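PDB 1RFE: conserved protein, which is of unknown function but probably binds coenzyme F420 and may act as an oxidoreductase on CH-CH groups. Local coordinates for residues Val104-Trp109 and Met123-Met128; Asp17-Ser21 and Trp42-Ile46. All blocks are in the same frame, centred on the assembly; numbering follows the deposited sequence.

Interaction 1. Residues Val104-Trp109 and Met123-Met128; sequences VGVSVW and MVDQMM
Two helical segments cross steeply here. V104-W109 is alpha-helical throughout. Its partner is helical over M123-M127, and M128 has phi/psi of -98/-2. The short axes approach to 9.4 Å, with 109° between their N-to-C directions. G105 and V124 sit at the closest backbone point, with CA atoms 5.6 Å apart. M123, M127 and M128 are selenomethionine, with atom SE.

Backbone packing centres on G105. V124 CG1 lies 3.6 Å from G105 C, and M128 CG lies 3.8 Å from G105 CA. An ideal CB on G105 would clash with both carbons. M127 SE rests 3.8 Å from G105 O.

The side-chain contacts are apolar. W109 (chi1 t, chi2 -86°) brings CE3 to 3.8 Å from V124 CG2. M127 CE meets the ring edge, 4.1 Å from CE3 of W109. M123 CB is 4.2 Å from W109 CZ3. M127, t at chi1 and chi2 and m at chi3, also sets SE 4.1 Å from V108 CG1. M128 is m at all three chi angles, which brings its CE to 3.7 Å from V104 CG1.

This is plain helix-helix packing around a glycine. Y116 touches V106 and V124, and W109 NE1 hydrogen-bonds to P115 O. V104 and V108 also touch strand 36-46, while V104 and M128 reach strand 49-55.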
ATOM      1  N   VAL A 104      -3.255   3.284  13.276  1.00 19.00           N
ATOM      2  CA  VAL A 104      -3.271   2.269  12.208  1.00 18.28           C
ATOM      3  C   VAL A 104      -4.605   1.559  12.259  1.00 18.86           C
ATOM      4  O   VAL A 104      -5.302   1.489  11.238  1.00 20.85           O
ATOM      5  CB  VAL A 104      -2.040   1.270  12.295  1.00 18.15           C
ATOM      6  CG1 VAL A 104      -2.230   0.045  11.381  1.00 16.50           C
ATOM      7  CG2 VAL A 104      -0.798   1.999  11.911  1.00 19.20           C
ATOM      8  N   GLY A 105      -5.030   1.153  13.458  1.00 18.18           N
ATOM      9  CA  GLY A 105      -6.236   0.375  13.616  1.00 18.22           C
ATOM     10  C   GLY A 105      -7.462   1.175  13.196  1.00 19.51           C
ATOM     11  O   GLY A 105      -8.339   0.644  12.523  1.00 18.18           O
ATOM     12  N   VAL A 106      -7.460   2.473  13.531  1.00 18.33           N
ATOM     13  CA  VAL A 106      -8.552   3.362  13.218  1.00 20.12           C
ATOM     14  C   VAL A 106      -8.646   3.657  11.734  1.00 19.11           C
ATOM     15  O   VAL A 106      -9.751   3.808  11.202  1.00 19.01           O
ATOM     16  CB  VAL A 106      -8.474   4.628  14.105  1.00 20.91           C
ATOM     17  CG1 VAL A 106      -9.282   5.802  13.562  1.00 21.38           C
ATOM     18  CG2 VAL A 106      -8.938   4.265  15.562  1.00 24.14           C
ATOM     19  N   SER A 107      -7.495   3.784  11.066  1.00 18.58           N
ATOM     20  CA  SER A 107      -7.467   4.096   9.660  1.00 18.61           C
ATOM     21  C   SER A 107      -7.965   2.901   8.860  1.00 19.40           C
ATOM     22  O   SER A 107      -8.725   3.078   7.910  1.00 19.97           O
ATOM     23  CB  SER A 107      -6.084   4.630   9.181  1.00 19.28           C
ATOM     24  OG  SER A 107      -5.978   4.542   7.788  1.00 20.14           O
ATOM     25  N   VAL A 108      -7.584   1.691   9.260  1.00 18.20           N
ATOM     26  CA  VAL A 108      -8.015   0.499   8.617  1.00 19.07           C
ATOM     27  C   VAL A 108      -9.525   0.296   8.815  1.00 18.41           C
ATOM     28  O   VAL A 108     -10.228  -0.094   7.887  1.00 16.42           O
ATOM     29  CB  VAL A 108      -7.265  -0.777   9.138  1.00 19.85           C
ATOM     30  CG1 VAL A 108      -8.034  -2.046   8.734  1.00 20.98           C
ATOM     31  CG2 VAL A 108      -5.797  -0.832   8.607  1.00 20.04           C
ATOM     32  N   TRP A 109      -9.988   0.567  10.024  1.00 18.28           N
ATOM     33  CA  TRP A 109     -11.390   0.531  10.352  1.00 18.95           C
ATOM     34  C   TRP A 109     -12.207   1.491   9.502  1.00 18.83           C
ATOM     35  O   TRP A 109     -13.210   1.096   8.940  1.00 20.26           O
ATOM     36  CB  TRP A 109     -11.616   0.833  11.811  1.00 18.28           C
ATOM     37  CG  TRP A 109     -13.036   0.756  12.221  1.00 22.35           C
ATOM     38  CD1 TRP A 109     -13.993   1.740  12.159  1.00 24.02           C
ATOM     39  CD2 TRP A 109     -13.655  -0.371  12.791  1.00 20.45           C
ATOM     40  NE1 TRP A 109     -15.173   1.265  12.680  1.00 26.48           N
ATOM     41  CE2 TRP A 109     -14.981  -0.037  13.057  1.00 23.23           C
ATOM     42  CE3 TRP A 109     -13.191  -1.659  13.148  1.00 26.26           C
ATOM     43  CZ2 TRP A 109     -15.866  -0.939  13.647  1.00 26.84           C
ATOM     44  CZ3 TRP A 109     -14.057  -2.543  13.706  1.00 24.85           C
ATOM     45  CH2 TRP A 109     -15.392  -2.177  13.957  1.00 23.90           C
HETATM   46  N   MSE A 123     -12.848  -3.440  19.661  1.00 33.36           N
HETATM   47  CA  MSE A 123     -12.735  -4.212  18.433  1.00 34.22           C
HETATM   48  C   MSE A 123     -11.460  -3.841  17.642  1.00 32.82           C
HETATM   49  O   MSE A 123     -10.758  -4.696  17.127  1.00 32.33           O
HETATM   50  CB  MSE A 123     -14.010  -4.026  17.634  1.00 35.26           C
HETATM   51  CG  MSE A 123     -15.240  -4.727  18.322  1.00 40.16           C
HETATM   52 SE   MSE A 123     -16.765  -4.946  17.068  0.50 48.39          SE
HETATM   53  CE  MSE A 123     -15.907  -6.048  15.815  1.00 48.38           C
ATOM     54  N   VAL A 124     -11.141  -2.567  17.645  1.00 31.06           N
ATOM     55  CA  VAL A 124      -9.873  -2.055  17.118  1.00 30.46           C
ATOM     56  C   VAL A 124      -8.705  -2.479  18.021  1.00 30.39           C
ATOM     57  O   VAL A 124      -7.671  -2.897  17.522  1.00 29.11           O
ATOM     58  CB  VAL A 124      -9.959  -0.536  16.946  1.00 29.54           C
ATOM     59  CG1 VAL A 124      -8.613   0.081  16.416  1.00 29.09           C
ATOM     60  CG2 VAL A 124     -11.081  -0.216  15.977  1.00 30.34           C
ATOM     61  N   ASP A 125      -8.890  -2.420  19.338  1.00 30.36           N
ATOM     62  CA  ASP A 125      -7.909  -2.966  20.293  1.00 31.48           C
ATOM     63  C   ASP A 125      -7.612  -4.425  19.955  1.00 31.79           C
ATOM     64  O   ASP A 125      -6.478  -4.848  20.003  1.00 32.02           O
ATOM     65  CB  ASP A 125      -8.407  -2.877  21.774  1.00 31.56           C
ATOM     66  CG  ASP A 125      -8.341  -1.440  22.386  1.00 35.00           C
ATOM     67  OD1 ASP A 125      -7.617  -0.529  21.860  1.00 36.50           O
ATOM     68  OD2 ASP A 125      -9.019  -1.134  23.432  1.00 36.74           O
ATOM     69  N   GLN A 126      -8.642  -5.202  19.608  1.00 32.14           N
ATOM     70  CA  GLN A 126      -8.465  -6.629  19.349  1.00 32.88           C
ATOM     71  C   GLN A 126      -7.825  -6.939  17.990  1.00 31.36           C
ATOM     72  O   GLN A 126      -7.013  -7.846  17.877  1.00 31.42           O
ATOM     73  CB  GLN A 126      -9.811  -7.364  19.450  1.00 33.54           C
ATOM     74  CG  GLN A 126      -9.721  -8.799  19.919  1.00 37.07           C
ATOM     75  CD  GLN A 126     -11.116  -9.437  19.926  1.00 40.42           C
ATOM     76  OE1 GLN A 126     -11.828  -9.386  20.941  1.00 43.96           O
ATOM     77  NE2 GLN A 126     -11.509  -9.997  18.794  1.00 40.41           N
HETATM   78  N   MSE A 127      -8.190  -6.187  16.976  1.00 30.67           N
HETATM   79  CA  MSE A 127      -7.539  -6.262  15.667  1.00 31.51           C
HETATM   80  C   MSE A 127      -6.013  -6.023  15.814  1.00 30.55           C
HETATM   81  O   MSE A 127      -5.197  -6.693  15.159  1.00 30.94           O
HETATM   82  CB  MSE A 127      -8.167  -5.233  14.707  1.00 32.20           C
HETATM   83  CG  MSE A 127      -7.378  -4.930  13.396  1.00 35.18           C
HETATM   84 SE   MSE A 127      -7.865  -3.134  12.647  0.50 42.11          SE
HETATM   85  CE  MSE A 127      -9.682  -3.586  12.116  1.00 40.41           C
HETATM   86  N   MSE A 128      -5.647  -5.103  16.690  1.00 28.70           N
HETATM   87  CA  MSE A 128      -4.256  -4.634  16.790  1.00 28.90           C
HETATM   88  C   MSE A 128      -3.443  -5.314  17.918  1.00 29.00           C
HETATM   89  O   MSE A 128      -2.265  -5.029  18.084  1.00 28.34           O
HETATM   90  CB  MSE A 128      -4.244  -3.126  16.998  1.00 27.92           C
HETATM   91  CG  MSE A 128      -4.754  -2.319  15.844  1.00 27.26           C
HETATM   92 SE   MSE A 128      -3.915  -2.744  14.101  0.60 26.11          SE
HETATM   93  CE  MSE A 128      -2.075  -2.031  14.491  1.00 27.55           C
TER

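Interaction 2. Residues Asp17-Ser21 and Trp42-Ile46; sequences DFVNS and WYAVI
D17-S21 is the last part of helix 12-21, with alpha-helical phi/psi values and a hydrogen bond from S21 N to D17 O at 2.8 Å. W42-I46 is extended, and A44-I46 forms the end of strand 36-46. The CA atoms of N20 and V45 are the nearest across the segments, 7.0 Å apart.

One hydrogen bond joins the two. Y43 OH donates to V19 O at 2.7 Å, and this oxygen lies near the plane of the ring, at its edge. The p rotamer of Y43 (chi2 93°) carries the hydroxyl to the helix.

V19, with chi1 t, supplies the apolar part. Its CG1 is 4.0 Å from Y43 CE1 and 3.9 Å from V45 CG2.

The contact packs a helix end against the antiparallel sheet of a split-barrel fold, as in the pyridoxamine 5'-phosphate oxidase family. L74 of strand 69-76 and I50 of strand 49-55 each touch both V19 and Y43.

N20, exposed at the margin, packs against V45. S21 OG hydrogen-bonds to D17 O at 2.7 Å within the helix. R111 of helix 98-112 makes a cation-pi contact with Y43 and hydrogen-bonds to its carbonyl oxygen.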
ATOM      1  N   ASP A  17      -4.452  10.954  -3.883  1.00 27.64           N
ATOM      2  CA  ASP A  17      -5.825  10.512  -4.117  1.00 28.10           C
ATOM      3  C   ASP A  17      -5.910   9.043  -4.424  1.00 26.49           C
ATOM      4  O   ASP A  17      -6.791   8.369  -3.927  1.00 25.29           O
ATOM      5  CB  ASP A  17      -6.515  11.316  -5.269  1.00 28.58           C
ATOM      6  CG  ASP A  17      -6.760  12.787  -4.910  1.00 34.72           C
ATOM      7  OD1 ASP A  17      -6.393  13.208  -3.767  1.00 40.32           O
ATOM      8  OD2 ASP A  17      -7.317  13.625  -5.701  1.00 40.44           O
ATOM      9  N   PHE A  18      -4.967   8.539  -5.209  1.00 26.12           N
ATOM     10  CA  PHE A  18      -4.967   7.141  -5.624  1.00 24.67           C
ATOM     11  C   PHE A  18      -4.663   6.210  -4.413  1.00 23.60           C
ATOM     12  O   PHE A  18      -5.307   5.185  -4.238  1.00 22.87           O
ATOM     13  CB  PHE A  18      -3.973   6.913  -6.795  1.00 24.36           C
ATOM     14  CG  PHE A  18      -4.006   5.532  -7.364  1.00 21.79           C
ATOM     15  CD1 PHE A  18      -5.114   5.094  -8.085  1.00 23.48           C
ATOM     16  CD2 PHE A  18      -2.910   4.655  -7.194  1.00 22.97           C
ATOM     17  CE1 PHE A  18      -5.155   3.803  -8.639  1.00 23.70           C
ATOM     18  CE2 PHE A  18      -2.946   3.386  -7.710  1.00 19.38           C
ATOM     19  CZ  PHE A  18      -4.076   2.936  -8.445  1.00 20.65           C
ATOM     20  N   VAL A  19      -3.710   6.592  -3.580  1.00 22.80           N
ATOM     21  CA  VAL A  19      -3.383   5.832  -2.355  1.00 23.40           C
ATOM     22  C   VAL A  19      -4.597   5.813  -1.391  1.00 23.10           C
ATOM     23  O   VAL A  19      -4.884   4.792  -0.793  1.00 23.45           O
ATOM     24  CB  VAL A  19      -2.158   6.410  -1.650  1.00 23.75           C
ATOM     25  CG1 VAL A  19      -2.061   5.933  -0.212  1.00 24.45           C
ATOM     26  CG2 VAL A  19      -0.827   6.050  -2.393  1.00 25.07           C
ATOM     27  N   ASN A  20      -5.286   6.952  -1.228  1.00 22.74           N
ATOM     28  CA  ASN A  20      -6.494   7.020  -0.411  1.00 22.61           C
ATOM     29  C   ASN A  20      -7.657   6.266  -0.995  1.00 22.49           C
ATOM     30  O   ASN A  20      -8.432   5.662  -0.251  1.00 23.19           O
ATOM     31  CB  ASN A  20      -6.902   8.483  -0.148  1.00 23.12           C
ATOM     32  CG  ASN A  20      -6.082   9.117   0.939  1.00 25.62           C
ATOM     33  OD1 ASN A  20      -5.509  10.220   0.768  1.00 32.94           O
ATOM     34  ND2 ASN A  20      -6.019   8.444   2.071  1.00 24.22           N
ATOM     35  N   SER A  21      -7.770   6.252  -2.320  1.00 21.90           N
ATOM     36  CA  SER A  21      -8.866   5.566  -2.982  1.00 23.22           C
ATOM     37  C   SER A  21      -8.739   4.067  -3.144  1.00 22.91           C
ATOM     38  O   SER A  21      -9.748   3.370  -3.089  1.00 24.43           O
ATOM     39  CB  SER A  21      -9.078   6.149  -4.371  1.00 23.71           C
ATOM     40  OG  SER A  21      -9.372   7.483  -4.140  1.00 27.46           O
ATOM     41  N   TRP A  42      -4.341  -5.066   2.615  1.00 20.00           N
ATOM     42  CA  TRP A  42      -5.061  -3.845   2.955  1.00 20.15           C
ATOM     43  C   TRP A  42      -4.159  -2.967   3.781  1.00 20.03           C
ATOM     44  O   TRP A  42      -3.155  -3.420   4.312  1.00 20.87           O
ATOM     45  CB  TRP A  42      -6.305  -4.119   3.746  1.00 20.46           C
ATOM     46  CG  TRP A  42      -7.401  -4.741   2.944  1.00 23.22           C
ATOM     47  CD1 TRP A  42      -7.416  -4.989   1.605  1.00 27.02           C
ATOM     48  CD2 TRP A  42      -8.660  -5.173   3.443  1.00 26.45           C
ATOM     49  NE1 TRP A  42      -8.614  -5.564   1.240  1.00 28.55           N
ATOM     50  CE2 TRP A  42      -9.400  -5.677   2.353  1.00 29.57           C
ATOM     51  CE3 TRP A  42      -9.259  -5.162   4.707  1.00 30.93           C
ATOM     52  CZ2 TRP A  42     -10.701  -6.194   2.496  1.00 31.62           C
ATOM     53  CZ3 TRP A  42     -10.574  -5.677   4.852  1.00 30.60           C
ATOM     54  CH2 TRP A  42     -11.260  -6.184   3.760  1.00 33.24           C
ATOM     55  N   TYR A  43      -4.502  -1.698   3.874  1.00 20.06           N
ATOM     56  CA  TYR A  43      -3.595  -0.774   4.529  1.00 18.55           C
ATOM     57  C   TYR A  43      -4.252   0.404   5.153  1.00 18.51           C
ATOM     58  O   TYR A  43      -5.445   0.747   4.866  1.00 19.55           O
ATOM     59  CB  TYR A  43      -2.467  -0.349   3.568  1.00 18.70           C
ATOM     60  CG  TYR A  43      -2.918   0.342   2.329  1.00 16.94           C
ATOM     61  CD1 TYR A  43      -2.997   1.741   2.270  1.00 15.78           C
ATOM     62  CD2 TYR A  43      -3.269  -0.390   1.201  1.00 10.06           C
ATOM     63  CE1 TYR A  43      -3.422   2.385   1.079  1.00 18.33           C
ATOM     64  CE2 TYR A  43      -3.678   0.265   0.010  1.00 16.59           C
ATOM     65  CZ  TYR A  43      -3.749   1.636  -0.037  1.00 15.69           C
ATOM     66  OH  TYR A  43      -4.167   2.245  -1.212  1.00 21.22           O
ATOM     67  N   ALA A  44      -3.463   1.021   6.025  1.00 17.72           N
ATOM     68  CA  ALA A  44      -3.774   2.306   6.609  1.00 18.60           C
ATOM     69  C   ALA A  44      -3.051   3.431   5.896  1.00 19.61           C
ATOM     70  O   ALA A  44      -2.007   3.216   5.242  1.00 21.10           O
ATOM     71  CB  ALA A  44      -3.451   2.328   8.108  1.00 17.21           C
ATOM     72  N   VAL A  45      -3.623   4.630   6.014  1.00 20.93           N
ATOM     73  CA  VAL A  45      -3.002   5.862   5.522  1.00 20.81           C
ATOM     74  C   VAL A  45      -2.983   6.913   6.626  1.00 22.65           C
ATOM     75  O   VAL A  45      -4.047   7.323   7.130  1.00 23.45           O
ATOM     76  CB  VAL A  45      -3.722   6.455   4.267  1.00 19.86           C
ATOM     77  CG1 VAL A  45      -2.906   7.570   3.691  1.00 18.06           C
ATOM     78  CG2 VAL A  45      -3.961   5.368   3.152  1.00 19.83           C
ATOM     79  N   ILE A  46      -1.801   7.358   7.010  1.00 23.70           N
ATOM     80  CA  ILE A  46      -1.645   8.304   8.115  1.00 25.05           C
ATOM     81  C   ILE A  46      -0.636   9.403   7.746  1.00 26.54           C
ATOM     82  O   ILE A  46       0.506   9.108   7.438  1.00 24.79           O
ATOM     83  CB  ILE A  46      -1.141   7.570   9.342  1.00 25.84           C
ATOM     84  CG1 ILE A  46      -2.125   6.457   9.739  1.00 27.70           C
ATOM     85  CG2 ILE A  46      -0.884   8.567  10.493  1.00 24.20           C
ATOM     86  CD1 ILE A  46      -1.542   5.476  10.639  1.00 29.44           C
TER

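In the fold
From the N terminus, helix 12-21 comes first. Interaction 2 closes when the chain returns along strand 36-46, after strand 25-30. The chain then runs through strands 49-55, 69-76 and 84-95, with helix 59-66 between the first two. Interaction 1 opens on helix 98-112 and closes a shorter loop on helix 122-127. The two contacts are in series, so neither nests in the other. The centres of interactions 1 and 2 are about 15 Å apart, yet the two touch. S107 OG probably hydrogen-bonds to V45 N at 2.9 Å, and V104 CG2 packs 3.8 Å from I46 CD1. Strand 36-46 thus links the N-terminal helix to the later helix pair.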